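Local coordinates for tail fiber protein (Acinetobacter phage AM24, PDB 5W5P) that probably recognises and degrades the capsular polysaccharide of Acinetobacter baumannii, serving as the trimeric tailspike with which the phage attaches to its host, at residues 48-53 with 96-101; 82-85 with 89-92; 409-412 with 417-420; 549-552 with 558-561; 551-556 with 591-596. All coordinates share one frame; numbering follows the deposited sequence.

Interaction 1: 48-53 with 96-101; sequences FKPIVN and TRWKRK
Phe48 and Pro50, in the loop between helix 42-46 and strand 56-59, pack on Trp98 of strand 97-100, in the four-stranded antiparallel sheet near the N-terminal end of the crystallised fragment, and on Thr96 just before it. The contact is largely apolar and centres on the benzene part of the Trp98 indole. Trp98 has its ring beside the backbone N (chi1 -65°), which directs CZ2 and CH2 at the loop. There CZ2 lies 3.7 Å from CD2 of Phe48, close to the plane of the phenyl ring and at its edge. The two six-membered rings are inclined at 34° with centroids 6.0 Å apart, an oblique pairing. Pro50 approaches the same corner of the indole, its CB 3.8 Å from Trp98 CH2. The CG-CD edge of the proline ring also meets Thr96, with Pro50 CD 3.5 Å from Thr96 OG1. That hydroxyl is hydrogen-bonded to Asp94, and its contact with the CD carbon is packing. Within the same segment, Thr96 CG2 stands 3.5 Å above the indole plane of Trp98, toward the rim. Around this cluster, Val57 of strand 56-59 touches both aromatic rings and Leu45 of helix 42-46 touches Trp98. The loop is thereby tied to the sheet and the preceding helix, while strand 97-100 runs between its partners 71-75 and 89-91.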
loop_
_atom_site.group_PDB
_atom_site.type_symbol
_atom_site.label_atom_id
_atom_site.label_comp_id
_atom_site.label_asym_id
_atom_site.label_seq_id
_atom_site.Cartn_x
_atom_site.Cartn_y
_atom_site.Cartn_z
ATOM N N PHE A 48 -14.701 57.004 11.910
ATOM C CA PHE A 48 -16.097 56.845 12.283
ATOM C C PHE A 48 -16.220 56.611 13.783
ATOM O O PHE A 48 -15.401 55.911 14.387
ATOM C CB PHE A 48 -16.710 55.678 11.509
ATOM C CG PHE A 48 -18.135 55.380 11.876
ATOM C CD1 PHE A 48 -19.151 56.263 11.543
ATOM C CD2 PHE A 48 -18.463 54.207 12.536
ATOM C CE1 PHE A 48 -20.466 55.986 11.872
ATOM C CE2 PHE A 48 -19.777 53.922 12.867
ATOM C CZ PHE A 48 -20.780 54.811 12.533
ATOM N N LYS A 49 -17.243 57.213 14.384
ATOM C CA LYS A 49 -17.538 57.011 15.793
ATOM C C LYS A 49 -18.805 56.184 15.936
ATOM O O LYS A 49 -19.810 56.490 15.279
ATOM C CB LYS A 49 -17.699 58.357 16.514
ATOM C CG LYS A 49 -16.411 59.170 16.583
ATOM C CD LYS A 49 -16.670 60.632 16.918
ATOM C CE LYS A 49 -17.211 60.790 18.331
ATOM N NZ LYS A 49 -17.510 62.211 18.667
ATOM N N PRO A 50 -18.801 55.136 16.757
ATOM C CA PRO A 50 -19.984 54.272 16.850
ATOM C C PRO A 50 -21.164 55.003 17.467
ATOM O O PRO A 50 -21.009 55.874 18.326
ATOM C CB PRO A 50 -19.514 53.122 17.748
ATOM C CG PRO A 50 -18.409 53.709 18.557
ATOM C CD PRO A 50 -17.722 54.699 17.661
ATOM N N ILE A 51 -22.358 54.637 17.013
ATOM C CA ILE A 51 -23.565 55.265 17.534
ATOM C C ILE A 51 -24.071 54.569 18.798
ATOM O O ILE A 51 -24.642 55.225 19.674
ATOM C CB ILE A 51 -24.656 55.317 16.452
ATOM C CG1 ILE A 51 -25.003 53.916 15.962
ATOM C CG2 ILE A 51 -24.202 56.173 15.279
ATOM C CD1 ILE A 51 -26.188 53.889 15.031
ATOM N N VAL A 52 -23.870 53.258 18.918
ATOM C CA VAL A 52 -24.227 52.509 20.114
ATOM C C VAL A 52 -23.032 51.653 20.516
ATOM O O VAL A 52 -22.069 51.496 19.765
ATOM C CB VAL A 52 -25.483 51.630 19.917
ATOM C CG1 VAL A 52 -26.718 52.494 19.694
ATOM C CG2 VAL A 52 -25.286 50.663 18.757
ATOM N N ASN A 53 -23.104 51.101 21.724
ATOM C CA ASN A 53 -22.059 50.216 22.215
ATOM C C ASN A 53 -22.239 48.828 21.614
ATOM O O ASN A 53 -23.343 48.275 21.626
ATOM C CB ASN A 53 -22.088 50.148 23.742
ATOM C CG ASN A 53 -21.596 51.429 24.393
ATOM O OD1 ASN A 53 -21.354 52.431 23.715
ATOM N ND2 ASN A 53 -21.449 51.405 25.713
ATOM N N THR A 96 -11.986 54.122 19.827
ATOM C CA THR A 96 -12.790 52.913 19.734
ATOM C C THR A 96 -11.975 51.775 19.135
ATOM O O THR A 96 -11.371 51.924 18.066
ATOM C CB THR A 96 -14.034 53.164 18.883
ATOM O OG1 THR A 96 -14.898 54.094 19.550
ATOM C CG2 THR A 96 -14.784 51.866 18.646
ATOM N N ARG A 97 -11.958 50.636 19.827
ATOM C CA ARG A 97 -11.313 49.430 19.317
ATOM C C ARG A 97 -12.330 48.660 18.487
ATOM O O ARG A 97 -13.240 48.027 19.028
ATOM C CB ARG A 97 -10.763 48.581 20.456
ATOM C CG ARG A 97 -9.294 48.828 20.726
ATOM C CD ARG A 97 -9.116 50.035 21.639
ATOM N NE ARG A 97 -7.712 50.406 21.793
ATOM C CZ ARG A 97 -7.295 51.616 22.145
ATOM N NH1 ARG A 97 -8.174 52.581 22.375
ATOM N NH2 ARG A 97 -5.999 51.857 22.268
ATOM N N TRP A 98 -12.174 48.728 17.166
ATOM C CA TRP A 98 -12.967 47.934 16.238
ATOM C C TRP A 98 -12.290 46.583 16.024
ATOM O O TRP A 98 -11.094 46.518 15.720
ATOM C CB TRP A 98 -13.125 48.667 14.901
ATOM C CG TRP A 98 -13.915 49.955 14.991
ATOM C CD1 TRP A 98 -13.414 51.219 15.121
ATOM C CD2 TRP A 98 -15.342 50.093 14.950
ATOM N NE1 TRP A 98 -14.440 52.130 15.171
ATOM C CE2 TRP A 98 -15.632 51.465 15.064
ATOM C CE3 TRP A 98 -16.400 49.189 14.826
ATOM C CZ2 TRP A 98 -16.937 51.955 15.059
ATOM C CZ3 TRP A 98 -17.696 49.680 14.823
ATOM C CH2 TRP A 98 -17.951 51.045 14.939
ATOM N N LYS A 99 -13.052 45.507 16.183
ATOM C CA LYS A 99 -12.534 44.154 16.026
ATOM C C LYS A 99 -13.319 43.421 14.950
ATOM O O LYS A 99 -14.553 43.437 14.946
ATOM C CB LYS A 99 -12.582 43.378 17.349
ATOM C CG LYS A 99 -11.981 44.160 18.486
ATOM C CD LYS A 99 -11.921 43.406 19.795
ATOM C CE LYS A 99 -10.789 43.965 20.652
ATOM N NZ LYS A 99 -10.998 43.628 22.084
ATOM N N ARG A 100 -12.595 42.783 14.041
ATOM C CA ARG A 100 -13.216 42.049 12.949
ATOM C C ARG A 100 -13.957 40.833 13.486
ATOM O O ARG A 100 -13.471 40.129 14.376
ATOM C CB ARG A 100 -12.153 41.619 11.932
ATOM C CG ARG A 100 -12.674 40.811 10.761
ATOM C CD ARG A 100 -11.523 40.253 9.925
ATOM N NE ARG A 100 -10.661 41.305 9.388
ATOM C CZ ARG A 100 -10.874 41.922 8.231
ATOM N NH1 ARG A 100 -11.923 41.595 7.491
ATOM N NH2 ARG A 100 -10.039 42.861 7.811
ATOM N N LYS A 101 -15.150 40.601 12.947
ATOM C CA LYS A 101 -15.927 39.406 13.257
ATOM C C LYS A 101 -15.456 38.294 12.329
ATOM O O LYS A 101 -15.646 38.374 11.112
ATOM C CB LYS A 101 -17.420 39.667 13.082
ATOM C CG LYS A 101 -17.966 40.839 13.893
ATOM C CD LYS A 101 -18.764 40.355 15.093
ATOM C CE LYS A 101 -19.952 41.262 15.372
ATOM N NZ LYS A 101 -20.796 40.718 16.469
#

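Interaction 2: 82-85 with 89-92; sequences SLDN and ILVG
The irregular chain of 82-85 comes nearest the edge strand 89-91 at Asp84 and Leu90, whose CA atoms are 4.9 Å apart. A single backbone bond joins the two segments, from Asn85 N to Ile89 O (2.9 Å). The amides of Ile89 and Val91 are met by side chains instead. Asn85 OD1 accepts from Ile89 N at 2.8 Å; the N-H points almost straight at the oxygen but arrives 36° out of the amide plane. One residue earlier, Asp84 OD2 accepts from Val91 N, also at 2.8 Å and from above the carboxylate plane. With CG anti to the backbone N (chi1 -166°), the carboxylate of the aspartate swings over to reach that amide. OD2 also forms a salt bridge with Arg46, while OD1 takes the backbone N of Asp86. The Asn85 amide is held from both ends, OD1 by Gly87 N in addition and ND2 by Thr88 OG1. Two methyl groups of the strand pack against Ser82: Ile89 CG2 lies 4.1 Å from Ser82 CB, and Val91 CG2 3.5 Å from Ser82 O. The Ser82 hydroxyl turns to Asp79. Two consecutive Asx turns, at Asp84 and Asn85, thus carry the loop into the strand, with Asp84 OD2 and Asn85 OD1 standing in for the carbonyls of a neighbouring strand at the edge of an antiparallel sheet.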
loop_
_atom_site.group_PDB
_atom_site.type_symbol
_atom_site.label_atom_id
_atom_site.label_comp_id
_atom_site.label_asym_id
_atom_site.label_seq_id
_atom_site.Cartn_x
_atom_site.Cartn_y
_atom_site.Cartn_z
ATOM N N SER A 82 -6.138 47.764 23.518
ATOM C CA SER A 82 -5.575 46.969 22.433
ATOM C C SER A 82 -5.004 47.864 21.340
ATOM O O SER A 82 -5.567 48.914 21.014
ATOM C CB SER A 82 -6.640 46.043 21.841
ATOM O OG SER A 82 -6.938 44.977 22.724
ATOM N N LEU A 83 -3.880 47.439 20.771
ATOM C CA LEU A 83 -3.202 48.210 19.740
ATOM C C LEU A 83 -3.748 47.871 18.359
ATOM O O LEU A 83 -4.247 46.769 18.115
ATOM C CB LEU A 83 -1.695 47.959 19.779
ATOM C CG LEU A 83 -0.992 48.238 21.110
ATOM C CD1 LEU A 83 0.522 48.115 20.958
ATOM C CD2 LEU A 83 -1.370 49.608 21.660
ATOM N N ASP A 84 -3.658 48.845 17.458
ATOM C CA ASP A 84 -4.056 48.641 16.072
ATOM C C ASP A 84 -3.078 47.688 15.387
ATOM O O ASP A 84 -1.861 47.891 15.446
ATOM C CB ASP A 84 -4.097 49.989 15.346
ATOM C CG ASP A 84 -4.821 49.924 14.013
ATOM O OD1 ASP A 84 -4.393 49.145 13.132
ATOM O OD2 ASP A 84 -5.812 50.665 13.838
ATOM N N ASN A 85 -3.607 46.643 14.746
ATOM C CA ASN A 85 -2.776 45.706 13.998
ATOM C C ASN A 85 -3.006 45.779 12.493
ATOM O O ASN A 85 -2.417 44.984 11.755
ATOM C CB ASN A 85 -2.986 44.266 14.499
ATOM C CG ASN A 85 -4.381 43.723 14.215
ATOM O OD1 ASN A 85 -5.198 44.358 13.555
ATOM N ND2 ASN A 85 -4.656 42.537 14.734
ATOM N N ILE A 89 -7.782 44.268 14.506
ATOM C CA ILE A 89 -8.051 45.273 15.524
ATOM C C ILE A 89 -7.683 46.618 14.918
ATOM O O ILE A 89 -6.498 46.905 14.703
ATOM C CB ILE A 89 -7.267 45.017 16.819
ATOM C CG1 ILE A 89 -7.362 43.546 17.228
ATOM C CG2 ILE A 89 -7.792 45.900 17.942
ATOM C CD1 ILE A 89 -6.722 43.249 18.560
ATOM N N LEU A 90 -8.692 47.435 14.625
ATOM C CA LEU A 90 -8.501 48.778 14.092
ATOM C C LEU A 90 -8.972 49.778 15.139
ATOM O O LEU A 90 -10.120 49.712 15.593
ATOM C CB LEU A 90 -9.257 48.969 12.775
ATOM C CG LEU A 90 -9.047 47.903 11.689
ATOM C CD1 LEU A 90 -9.927 48.152 10.470
ATOM C CD2 LEU A 90 -7.588 47.834 11.282
ATOM N N VAL A 91 -8.088 50.694 15.524
ATOM C CA VAL A 91 -8.373 51.681 16.559
ATOM C C VAL A 91 -8.734 52.999 15.889
ATOM O O VAL A 91 -7.972 53.516 15.062
ATOM C CB VAL A 91 -7.174 51.849 17.507
ATOM C CG1 VAL A 91 -7.453 52.935 18.523
ATOM C CG2 VAL A 91 -6.857 50.529 18.193
ATOM N N GLY A 92 -9.904 53.541 16.238
ATOM C CA GLY A 92 -10.344 54.801 15.677
ATOM C C GLY A 92 -9.737 56.009 16.376
ATOM O O GLY A 92 -9.140 55.917 17.449
#

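Interaction 3: 409-412 with 417-420; sequences VGNW and RMWS
Met418, present as selenomethionine, lays the end of its side chain against the CB of Asn411. SE is 3.7 Å from Asn411 CB and CE 3.9 Å from the same carbon. The chain leaves Met418 nearly straight, then bends at chi3 (-69°), which brings the terminal methyl alongside the backbone: CE comes to 4.0 Å from Asn411 O and 4.3 Å from Trp412 N. The contact is purely van der Waals, and all three residues are buried. Of the Asn411 side chain it uses CB; the amide beyond is engaged with neighbouring coils. Asn411 OD1 accepts from Asn372 ND2, and Asn411 ND2 donates to Asn430 OD1 and to Phe369 O. Three asparagines linked in this way across successive coils form an asparagine ladder, as found inside parallel beta-helices. Those bonds fix the rotation of the amide, while Met418 touches the CB at its base. Met418 itself reaches in from the loop after strand 412-413, where it also packs on Phe374 of strand 365-375 and Phe432 of strand 431-432. Trp412 points the other way, stacking on Tyr329 of the third subunit, so strand 412-413 lies between the coil interior and the trimer interface.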
loop_
_atom_site.group_PDB
_atom_site.type_symbol
_atom_site.label_atom_id
_atom_site.label_comp_id
_atom_site.label_asym_id
_atom_site.label_seq_id
_atom_site.Cartn_x
_atom_site.Cartn_y
_atom_site.Cartn_z
ATOM N N VAL A 409 9.166 -7.845 -6.803
ATOM C CA VAL A 409 8.017 -8.725 -6.979
ATOM C C VAL A 409 7.034 -8.056 -7.934
ATOM O O VAL A 409 6.566 -6.942 -7.671
ATOM C CB VAL A 409 7.329 -9.046 -5.641
ATOM C CG1 VAL A 409 6.006 -9.787 -5.876
ATOM C CG2 VAL A 409 8.261 -9.845 -4.724
ATOM N N GLY A 410 6.723 -8.733 -9.037
ATOM C CA GLY A 410 5.620 -8.331 -9.890
ATOM C C GLY A 410 5.779 -7.014 -10.619
ATOM O O GLY A 410 4.772 -6.402 -10.990
ATOM N N ASN A 411 7.012 -6.560 -10.839
ATOM C CA ASN A 411 7.270 -5.325 -11.566
ATOM C C ASN A 411 7.324 -5.584 -13.070
ATOM O O ASN A 411 7.433 -6.723 -13.524
ATOM C CB ASN A 411 8.581 -4.684 -11.106
ATOM C CG ASN A 411 8.624 -4.456 -9.607
ATOM O OD1 ASN A 411 8.097 -3.459 -9.102
ATOM N ND2 ASN A 411 9.251 -5.387 -8.880
ATOM N N TRP A 412 7.259 -4.500 -13.841
ATOM C CA TRP A 412 7.277 -4.553 -15.299
ATOM C C TRP A 412 8.252 -3.510 -15.817
ATOM O O TRP A 412 8.127 -2.324 -15.490
ATOM C CB TRP A 412 5.884 -4.290 -15.892
ATOM C CG TRP A 412 5.778 -4.543 -17.373
ATOM C CD1 TRP A 412 5.214 -5.631 -17.975
ATOM C CD2 TRP A 412 6.237 -3.691 -18.437
ATOM N NE1 TRP A 412 5.297 -5.513 -19.341
ATOM C CE2 TRP A 412 5.919 -4.334 -19.651
ATOM C CE3 TRP A 412 6.889 -2.453 -18.480
ATOM C CZ2 TRP A 412 6.230 -3.780 -20.893
ATOM C CZ3 TRP A 412 7.204 -1.908 -19.713
ATOM C CH2 TRP A 412 6.874 -2.571 -20.903
ATOM N N ARG A 417 17.925 -3.094 -18.003
ATOM C CA ARG A 417 17.942 -3.802 -16.734
ATOM C C ARG A 417 16.978 -3.138 -15.763
ATOM O O ARG A 417 16.730 -1.931 -15.827
ATOM C CB ARG A 417 19.347 -3.833 -16.129
ATOM C CG ARG A 417 20.193 -5.010 -16.592
ATOM C CD ARG A 417 21.444 -5.147 -15.743
ATOM N NE ARG A 417 22.258 -6.283 -16.154
ATOM C CZ ARG A 417 23.283 -6.206 -16.995
ATOM N NH1 ARG A 417 23.631 -5.036 -17.519
ATOM N NH2 ARG A 417 23.960 -7.298 -17.308
HETATM N N MSE A 418 16.448 -3.945 -14.852
HETATM C CA MSE A 418 15.600 -3.425 -13.796
HETATM C C MSE A 418 16.425 -3.064 -12.559
HETATM O O MSE A 418 16.054 -2.161 -11.803
HETATM C CB MSE A 418 14.513 -4.431 -13.435
HETATM C CG MSE A 418 13.385 -3.823 -12.620
HETATM SE SE MSE A 418 12.148 -5.164 -11.952
HETATM C CE MSE A 418 11.346 -5.700 -13.651
ATOM N N TRP A 419 17.545 -3.763 -12.364
ATOM C CA TRP A 419 18.421 -3.502 -11.230
ATOM C C TRP A 419 19.859 -3.820 -11.622
ATOM O O TRP A 419 20.121 -4.474 -12.635
ATOM C CB TRP A 419 17.992 -4.306 -9.994
ATOM C CG TRP A 419 18.020 -5.795 -10.180
ATOM C CD1 TRP A 419 19.118 -6.606 -10.134
ATOM C CD2 TRP A 419 16.901 -6.654 -10.433
ATOM N NE1 TRP A 419 18.751 -7.910 -10.342
ATOM C CE2 TRP A 419 17.395 -7.968 -10.530
ATOM C CE3 TRP A 419 15.529 -6.438 -10.588
ATOM C CZ2 TRP A 419 16.568 -9.061 -10.777
ATOM C CZ3 TRP A 419 14.711 -7.522 -10.836
ATOM C CH2 TRP A 419 15.232 -8.817 -10.924
ATOM N N SER A 420 20.794 -3.333 -10.806
ATOM C CA SER A 420 22.207 -3.617 -11.031
ATOM C C SER A 420 22.451 -5.119 -11.001
ATOM O O SER A 420 22.021 -5.811 -10.072
ATOM C CB SER A 420 23.065 -2.924 -9.972
ATOM O OG SER A 420 22.934 -1.517 -10.029
#

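Interaction 4: 549-552 with 558-561; sequences GGVI and VSLF
Ile552, in the short beta hairpin of strands 551-553 and 558-559, packs over Val558 and over Leu560 just beyond the second strand. Its CB lies 4.0 Å from Val558 O. At the first branch, CG1 sits between the backbone N and the carbonyl carbon (chi1 58°), which presses it to 3.2 Å from that same oxygen. CG2 goes the other way and meets Leu560 CD2 at 3.7 Å, the two side chains crossing at about a right angle. The tip, CD1, ends 4.0 Å from Val558 CG1 and equally near Leu560 CD2. On the backbone, Val551 and Ser559 form an antiparallel non-hydrogen-bonded pair, flanked by Ile552 N donating to Val558 O (2.8 Å) and Leu560 N donating to Gly550 O. Val558 O therefore carries a hydrogen bond while the isoleucine side chain crowds it. Ile527 of the third subunit packs on Ile552, placing the hairpin at the trimer interface. Just before the first strand, Gly549 CA gives a C-H...O contact to Leu560 O at 3.5 Å.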
loop_
_atom_site.group_PDB
_atom_site.type_symbol
_atom_site.label_atom_id
_atom_site.label_comp_id
_atom_site.label_asym_id
_atom_site.label_seq_id
_atom_site.Cartn_x
_atom_site.Cartn_y
_atom_site.Cartn_z
ATOM N N GLY A 549 24.773 -46.260 15.688
ATOM C CA GLY A 549 25.116 -46.123 17.089
ATOM C C GLY A 549 24.799 -44.725 17.569
ATOM O O GLY A 549 24.317 -43.874 16.816
ATOM N N GLY A 550 25.082 -44.498 18.848
ATOM C CA GLY A 550 24.765 -43.236 19.485
ATOM C C GLY A 550 23.951 -43.429 20.747
ATOM O O GLY A 550 22.809 -43.894 20.685
ATOM N N VAL A 551 24.530 -43.080 21.896
ATOM C CA VAL A 551 23.866 -43.279 23.180
ATOM C C VAL A 551 22.629 -42.394 23.256
ATOM O O VAL A 551 22.709 -41.172 23.083
ATOM C CB VAL A 551 24.823 -42.981 24.343
ATOM C CG1 VAL A 551 24.168 -43.335 25.670
ATOM C CG2 VAL A 551 26.128 -43.730 24.163
ATOM N N ILE A 552 21.479 -43.008 23.526
ATOM C CA ILE A 552 20.238 -42.273 23.747
ATOM C C ILE A 552 19.732 -42.392 25.175
ATOM O O ILE A 552 18.807 -41.652 25.550
ATOM C CB ILE A 552 19.135 -42.716 22.761
ATOM C CG1 ILE A 552 18.868 -44.216 22.900
ATOM C CG2 ILE A 552 19.527 -42.366 21.332
ATOM C CD1 ILE A 552 17.846 -44.745 21.919
ATOM N N VAL A 558 21.521 -47.558 26.309
ATOM C CA VAL A 558 20.778 -47.901 25.103
ATOM C C VAL A 558 21.254 -46.990 23.981
ATOM O O VAL A 558 21.377 -45.774 24.172
ATOM C CB VAL A 558 19.258 -47.775 25.319
ATOM C CG1 VAL A 558 18.500 -48.113 24.050
ATOM C CG2 VAL A 558 18.810 -48.676 26.461
ATOM N N SER A 559 21.533 -47.575 22.818
ATOM C CA SER A 559 21.998 -46.830 21.658
ATOM C C SER A 559 21.057 -47.041 20.478
ATOM O O SER A 559 20.264 -47.989 20.446
ATOM C CB SER A 559 23.424 -47.240 21.267
ATOM O OG SER A 559 24.386 -46.595 22.082
ATOM N N LEU A 560 21.146 -46.135 19.506
ATOM C CA LEU A 560 20.389 -46.295 18.272
ATOM C C LEU A 560 20.850 -47.551 17.538
ATOM O O LEU A 560 22.050 -47.812 17.419
ATOM C CB LEU A 560 20.556 -45.069 17.376
ATOM C CG LEU A 560 20.023 -43.733 17.891
ATOM C CD1 LEU A 560 20.425 -42.623 16.936
ATOM C CD2 LEU A 560 18.513 -43.774 18.065
ATOM N N PHE A 561 19.885 -48.321 17.038
ATOM C CA PHE A 561 20.126 -49.632 16.452
ATOM C C PHE A 561 20.085 -49.563 14.931
ATOM O O PHE A 561 19.260 -48.853 14.350
ATOM C CB PHE A 561 19.083 -50.632 16.954
ATOM C CG PHE A 561 19.321 -52.053 16.506
ATOM C CD1 PHE A 561 20.340 -52.809 17.067
ATOM C CD2 PHE A 561 18.512 -52.638 15.543
ATOM C CE1 PHE A 561 20.551 -54.113 16.669
ATOM C CE2 PHE A 561 18.723 -53.948 15.140
ATOM C CZ PHE A 561 19.743 -54.684 15.703
#

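Interaction 5: 551-556 with 591-596; sequences VIDTVN and SLYGAT
The loop end of the hairpin, Asp553-Asn556, faces a type I beta turn, Ser591 to Gly594, with the nearest CA atoms, those of Asn556 and Leu592, 7.5 Å apart, so that side chains bridge the space. Tyr593 OH donates a weak hydrogen bond to Asp553 OD2 (2.7 Å), with the carboxylate and ring planes 55° apart. Asp553 has CG anti to the backbone N (chi1 -180°), which carries the carboxylate to the tyrosine hydroxyl. The other oxygen, OD1, accepts from Val555 N at 3.2 Å, an Asx turn that holds the carboxylate toward the tyrosine; a weak bond from Asn556 N adds to it. Ile552 and Asp553 together face Val558, a classic beta bulge, and Asp553 is directed at the 591-596 loop. That loop has its own brace, an ST turn in which Ser591 OG accepts from Tyr593 N (3.2 Å). Leu592 CD1 rests against the Asn556 side chain, 3.8 Å from its CG, while Leu592 CD2 stands 3.7 Å above one face of the Tyr593 ring. Ile527 of the third subunit also packs on Tyr593.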
loop_
_atom_site.group_PDB
_atom_site.type_symbol
_atom_site.label_atom_id
_atom_site.label_comp_id
_atom_site.label_asym_id
_atom_site.label_seq_id
_atom_site.Cartn_x
_atom_site.Cartn_y
_atom_site.Cartn_z
ATOM N N VAL A 551 24.530 -43.080 21.896
ATOM C CA VAL A 551 23.866 -43.279 23.180
ATOM C C VAL A 551 22.629 -42.394 23.256
ATOM O O VAL A 551 22.709 -41.172 23.083
ATOM C CB VAL A 551 24.823 -42.981 24.343
ATOM C CG1 VAL A 551 24.168 -43.335 25.670
ATOM C CG2 VAL A 551 26.128 -43.730 24.163
ATOM N N ILE A 552 21.479 -43.008 23.526
ATOM C CA ILE A 552 20.238 -42.273 23.747
ATOM C C ILE A 552 19.732 -42.392 25.175
ATOM O O ILE A 552 18.807 -41.652 25.550
ATOM C CB ILE A 552 19.135 -42.716 22.761
ATOM C CG1 ILE A 552 18.868 -44.216 22.900
ATOM C CG2 ILE A 552 19.527 -42.366 21.332
ATOM C CD1 ILE A 552 17.846 -44.745 21.919
ATOM N N ASP A 553 20.301 -43.291 25.982
ATOM C CA ASP A 553 19.886 -43.496 27.373
ATOM C C ASP A 553 21.144 -43.862 28.166
ATOM O O ASP A 553 21.513 -45.035 28.260
ATOM C CB ASP A 553 18.816 -44.573 27.482
ATOM C CG ASP A 553 18.358 -44.814 28.917
ATOM O OD1 ASP A 553 18.794 -44.092 29.834
ATOM O OD2 ASP A 553 17.549 -45.738 29.127
ATOM N N THR A 554 21.783 -42.843 28.743
ATOM C CA THR A 554 23.033 -43.033 29.467
ATOM C C THR A 554 22.856 -43.777 30.785
ATOM O O THR A 554 23.858 -44.198 31.375
ATOM C CB THR A 554 23.686 -41.681 29.736
ATOM O OG1 THR A 554 22.884 -40.947 30.669
ATOM C CG2 THR A 554 23.798 -40.887 28.445
ATOM N N VAL A 555 21.623 -43.943 31.263
ATOM C CA VAL A 555 21.400 -44.666 32.510
ATOM C C VAL A 555 21.324 -46.166 32.252
ATOM O O VAL A 555 21.969 -46.965 32.942
ATOM C CB VAL A 555 20.128 -44.144 33.206
ATOM C CG1 VAL A 555 19.634 -45.143 34.243
ATOM C CG2 VAL A 555 20.392 -42.783 33.842
ATOM N N ASN A 556 20.547 -46.571 31.251
ATOM C CA ASN A 556 20.371 -47.975 30.915
ATOM C C ASN A 556 21.275 -48.431 29.777
ATOM O O ASN A 556 21.238 -49.612 29.413
ATOM C CB ASN A 556 18.905 -48.249 30.560
ATOM C CG ASN A 556 17.956 -47.898 31.695
ATOM O OD1 ASN A 556 17.046 -47.083 31.531
ATOM N ND2 ASN A 556 18.166 -48.512 32.852
ATOM N N SER A 591 15.851 -54.373 25.179
ATOM C CA SER A 591 16.193 -53.213 25.983
ATOM C C SER A 591 15.017 -52.886 26.889
ATOM O O SER A 591 13.977 -53.550 26.863
ATOM C CB SER A 591 16.561 -52.016 25.100
ATOM O OG SER A 591 15.400 -51.315 24.688
ATOM N N LEU A 592 15.192 -51.839 27.698
ATOM C CA LEU A 592 14.138 -51.400 28.606
ATOM C C LEU A 592 12.873 -50.989 27.858
ATOM O O LEU A 592 11.761 -51.221 28.345
ATOM C CB LEU A 592 14.654 -50.241 29.461
ATOM C CG LEU A 592 13.748 -49.661 30.545
ATOM C CD1 LEU A 592 14.529 -49.505 31.838
ATOM C CD2 LEU A 592 13.168 -48.328 30.111
ATOM N N TYR A 593 13.017 -50.392 26.675
ATOM C CA TYR A 593 11.886 -49.830 25.951
ATOM C C TYR A 593 11.147 -50.844 25.090
ATOM O O TYR A 593 10.094 -50.511 24.534
ATOM C CB TYR A 593 12.358 -48.661 25.081
ATOM C CG TYR A 593 13.144 -47.634 25.858
ATOM C CD1 TYR A 593 12.503 -46.734 26.699
ATOM C CD2 TYR A 593 14.527 -47.573 25.764
ATOM C CE1 TYR A 593 13.215 -45.797 27.420
ATOM C CE2 TYR A 593 15.249 -46.636 26.483
ATOM C CZ TYR A 593 14.585 -45.750 27.307
ATOM O OH TYR A 593 15.294 -44.813 28.020
ATOM N N GLY A 594 11.653 -52.062 24.969
ATOM C CA GLY A 594 11.000 -53.061 24.152
ATOM C C GLY A 594 11.484 -53.037 22.716
ATOM O O GLY A 594 12.562 -52.531 22.387
ATOM N N ALA A 595 10.653 -53.593 21.843
ATOM C CA ALA A 595 10.996 -53.761 20.440
ATOM C C ALA A 595 10.427 -52.628 19.595
ATOM O O ALA A 595 9.490 -51.930 19.991
ATOM C CB ALA A 595 10.491 -55.109 19.918
ATOM N N THR A 596 11.017 -52.453 18.415
ATOM C CA THR A 596 10.518 -51.480 17.451
ATOM C C THR A 596 9.174 -51.946 16.907
ATOM O O THR A 596 9.066 -53.052 16.365
ATOM C CB THR A 596 11.521 -51.301 16.314
ATOM O OG1 THR A 596 12.768 -50.837 16.843
ATOM C CG2 THR A 596 11.000 -50.307 15.290
#

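How the interactions relate
Along the chain the contacts fall into three regions. Interactions 1 and 2, centres 11 Å apart, lie near the N-terminal end and share one antiparallel sheet, whose neighbouring strands 89-91 and 97-100 are joined by Trp98 N to Leu90 O; interaction 2 falls between the two segments of interaction 1. Interaction 3 follows in the parallel beta-helix, its centre about 69 Å from that of interaction 1. Interactions 4 and 5 come last, both from strand 551-553, centres 8 Å apart and sharing Val551 and Ile552. About 104 Å separates the centres of interactions 1 and 4. Interaction 1 touches the second subunit and interactions 3, 4 and 5 the third, so subunit contacts occur in all three regions.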